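Local structure of propionate kinase (Francisella tularensis subsp. tularensis, 3KHY) at residues 178-183 with 373-378. The protein probably catalyses the reversible, magnesium-dependent transfer of a phosphoryl group from ATP to short-chain carboxylates such as acetate and propionate. Sequence-based numbering, arbitrary orientation.
Sequences HKYVSE and ELMIAQ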
loop_
_atom_site.group_PDB
_atom_site.type_symbol
_atom_site.label_atom_id
_atom_site.label_comp_id
_atom_site.label_asym_id
_atom_site.label_seq_id
_atom_site.Cartn_x
_atom_site.Cartn_y
_atom_site.Cartn_z
ATOM N N HIS A 178 -11.047 4.119 -16.719
ATOM C CA HIS A 178 -10.480 2.788 -16.927
ATOM C C HIS A 178 -11.338 1.920 -17.845
ATOM O O HIS A 178 -10.823 1.194 -18.687
ATOM C CB HIS A 178 -10.219 2.086 -15.589
ATOM C CG HIS A 178 -9.096 2.705 -14.817
ATOM N ND1 HIS A 178 -7.802 2.713 -15.284
ATOM C CD2 HIS A 178 -9.075 3.357 -13.632
ATOM C CE1 HIS A 178 -7.027 3.346 -14.419
ATOM N NE2 HIS A 178 -7.774 3.747 -13.407
ATOM N N LYS A 179 -12.650 2.026 -17.704
ATOM C CA LYS A 179 -13.555 1.295 -18.585
ATOM C C LYS A 179 -13.492 1.782 -20.035
ATOM O O LYS A 179 -13.321 0.996 -20.965
ATOM C CB LYS A 179 -14.989 1.405 -18.065
ATOM C CG LYS A 179 -15.986 0.508 -18.802
ATOM C CD LYS A 179 -17.324 0.472 -18.080
ATOM C CE LYS A 179 -18.239 -0.607 -18.652
ATOM N NZ LYS A 179 -19.130 -0.013 -19.673
ATOM N N TYR A 180 -13.643 3.087 -20.226
ATOM C CA TYR A 180 -13.568 3.665 -21.557
ATOM C C TYR A 180 -12.231 3.328 -22.225
ATOM O O TYR A 180 -12.196 2.894 -23.367
ATOM C CB TYR A 180 -13.780 5.183 -21.516
ATOM C CG TYR A 180 -13.564 5.826 -22.863
ATOM C CD1 TYR A 180 -14.591 5.864 -23.802
ATOM C CD2 TYR A 180 -12.329 6.352 -23.214
ATOM C CE1 TYR A 180 -14.400 6.425 -25.043
ATOM C CE2 TYR A 180 -12.123 6.923 -24.465
ATOM C CZ TYR A 180 -13.165 6.951 -25.371
ATOM O OH TYR A 180 -12.974 7.500 -26.611
ATOM N N VAL A 181 -11.125 3.521 -21.516
ATOM C CA VAL A 181 -9.806 3.319 -22.136
ATOM C C VAL A 181 -9.533 1.839 -22.457
ATOM O O VAL A 181 -8.978 1.508 -23.508
ATOM C CB VAL A 181 -8.675 3.944 -21.276
ATOM C CG1 VAL A 181 -7.305 3.466 -21.739
ATOM C CG2 VAL A 181 -8.745 5.470 -21.364
ATOM N N SER A 182 -9.928 0.941 -21.561
ATOM C CA SER A 182 -9.721 -0.466 -21.831
ATOM C C SER A 182 -10.627 -0.890 -22.985
ATOM O O SER A 182 -10.239 -1.723 -23.791
ATOM C CB SER A 182 -9.922 -1.338 -20.581
ATOM O OG SER A 182 -11.226 -1.196 -20.050
ATOM N N GLU A 183 -11.816 -0.302 -23.088
ATOM C CA GLU A 183 -12.657 -0.556 -24.263
ATOM C C GLU A 183 -11.996 -0.104 -25.561
ATOM O O GLU A 183 -12.082 -0.801 -26.565
ATOM C CB GLU A 183 -14.046 0.073 -24.134
ATOM C CG GLU A 183 -14.924 -0.674 -23.153
ATOM C CD GLU A 183 -16.341 -0.150 -23.107
ATOM O OE1 GLU A 183 -16.664 0.809 -23.849
ATOM O OE2 GLU A 183 -17.128 -0.700 -22.316
ATOM N N GLU A 373 -16.597 11.849 -20.304
ATOM C CA GLU A 373 -17.896 12.449 -20.602
ATOM C C GLU A 373 -18.586 11.657 -21.708
ATOM O O GLU A 373 -19.780 11.397 -21.635
ATOM C CB GLU A 373 -17.748 13.929 -21.003
ATOM C CG GLU A 373 -17.021 14.803 -19.981
ATOM C CD GLU A 373 -15.498 14.572 -19.968
ATOM O OE1 GLU A 373 -14.952 13.974 -20.924
ATOM O OE2 GLU A 373 -14.843 14.992 -18.991
ATOM N N LEU A 374 -17.829 11.263 -22.726
ATOM C CA LEU A 374 -18.373 10.398 -23.777
ATOM C C LEU A 374 -18.829 9.053 -23.215
ATOM O O LEU A 374 -19.868 8.525 -23.605
ATOM C CB LEU A 374 -17.349 10.188 -24.901
ATOM C CG LEU A 374 -17.749 9.262 -26.055
ATOM C CD1 LEU A 374 -19.047 9.725 -26.705
ATOM C CD2 LEU A 374 -16.631 9.191 -27.099
HETATM N N MSE A 375 -18.045 8.494 -22.295
HETATM C CA MSE A 375 -18.390 7.213 -21.705
HETATM C C MSE A 375 -19.706 7.322 -20.940
HETATM O O MSE A 375 -20.548 6.435 -21.006
HETATM C CB MSE A 375 -17.279 6.744 -20.764
HETATM C CG MSE A 375 -17.508 5.358 -20.190
HETATM SE SE MSE A 375 -17.424 3.945 -21.558
HETATM C CE MSE A 375 -18.078 2.474 -20.491
ATOM N N ILE A 376 -19.863 8.406 -20.190
ATOM C CA ILE A 376 -21.098 8.626 -19.456
ATOM C C ILE A 376 -22.269 8.754 -20.437
ATOM O O ILE A 376 -23.350 8.224 -20.190
ATOM C CB ILE A 376 -20.999 9.868 -18.566
ATOM C CG1 ILE A 376 -20.124 9.573 -17.342
ATOM C CG2 ILE A 376 -22.377 10.326 -18.118
ATOM C CD1 ILE A 376 -19.800 10.831 -16.529
ATOM N N ALA A 377 -22.047 9.442 -21.558
ATOM C CA ALA A 377 -23.090 9.591 -22.578
ATOM C C ALA A 377 -23.456 8.245 -23.194
ATOM O O ALA A 377 -24.628 7.971 -23.450
ATOM C CB ALA A 377 -22.661 10.569 -23.661
ATOM N N GLN A 378 -22.452 7.399 -23.421
ATOM C CA GLN A 378 -22.697 6.066 -23.976
ATOM C C GLN A 378 -23.428 5.154 -22.996
ATOM O O GLN A 378 -24.319 4.394 -23.388
ATOM C CB GLN A 378 -21.389 5.415 -24.424
ATOM C CG GLN A 378 -20.736 6.089 -25.618
ATOM C CD GLN A 378 -19.345 5.557 -25.886
ATOM O OE1 GLN A 378 -18.742 4.907 -25.030
ATOM N NE2 GLN A 378 -18.822 5.838 -27.071
HETATM O O HOH W 1 -16.235 3.022 -25.591
#
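Met375, present as selenomethionine, reaches from helix 372-382 to helix 175-188 and lies against Tyr180, Lys179 and Glu183. Its SE packs on the root of the tyrosine, 3.8 Å from Tyr180 CB. With CG anti to the backbone N (chi1 -175°) and a bend at chi2, the selenium comes to the edge of the aromatic ring, in a Met-aromatic contact 5.4 Å from the Tyr180 centroid. The two side chains lie side by side and point opposite ways, Tyr180 toward helix 372-382 and Met375 toward helix 175-188. Leu374 extends the apolar patch, its CD2 4.1 Å from Tyr180 CE1 and near the hydroxyl end. Met375 SE also lies 4.0 Å from Glu183 OE1. Beyond it, the methyl CE runs across the Lys179 chain, but closer than normal packing allows, so the exact placing of the two ends is doubtful.

Polar groups border this packing, yet no direct hydrogen bond joins the two segments. One water, placed to donate to Glu183 OE1 (2.8 Å) and Gln378 OE1 (3.2 Å), can link the helices, though other acceptors compete for its protons. Lys179 NZ has its stronger salt-bridge partner in Glu379 of helix 372-382; its bond to Glu183 OE2 in its own helix is long and weak, and the position of NZ is uncertain.

The segment axes run perpendicular (crossing angle 90°) and approach to 9.8 Å, with Tyr180 and Met375 at the crossing. Behind them, His178 and Val181 pack on strand 196-201, whereas Leu374 and Ala377 rest on strand 14-20. The contact thus joins helices backed by the two different sheets of an acetokinase, a member of the actin-like ATPase clan, beside Glu372, a predicted magnesium ligand, consistent with a place at the interdomain cleft that holds the active site in this family.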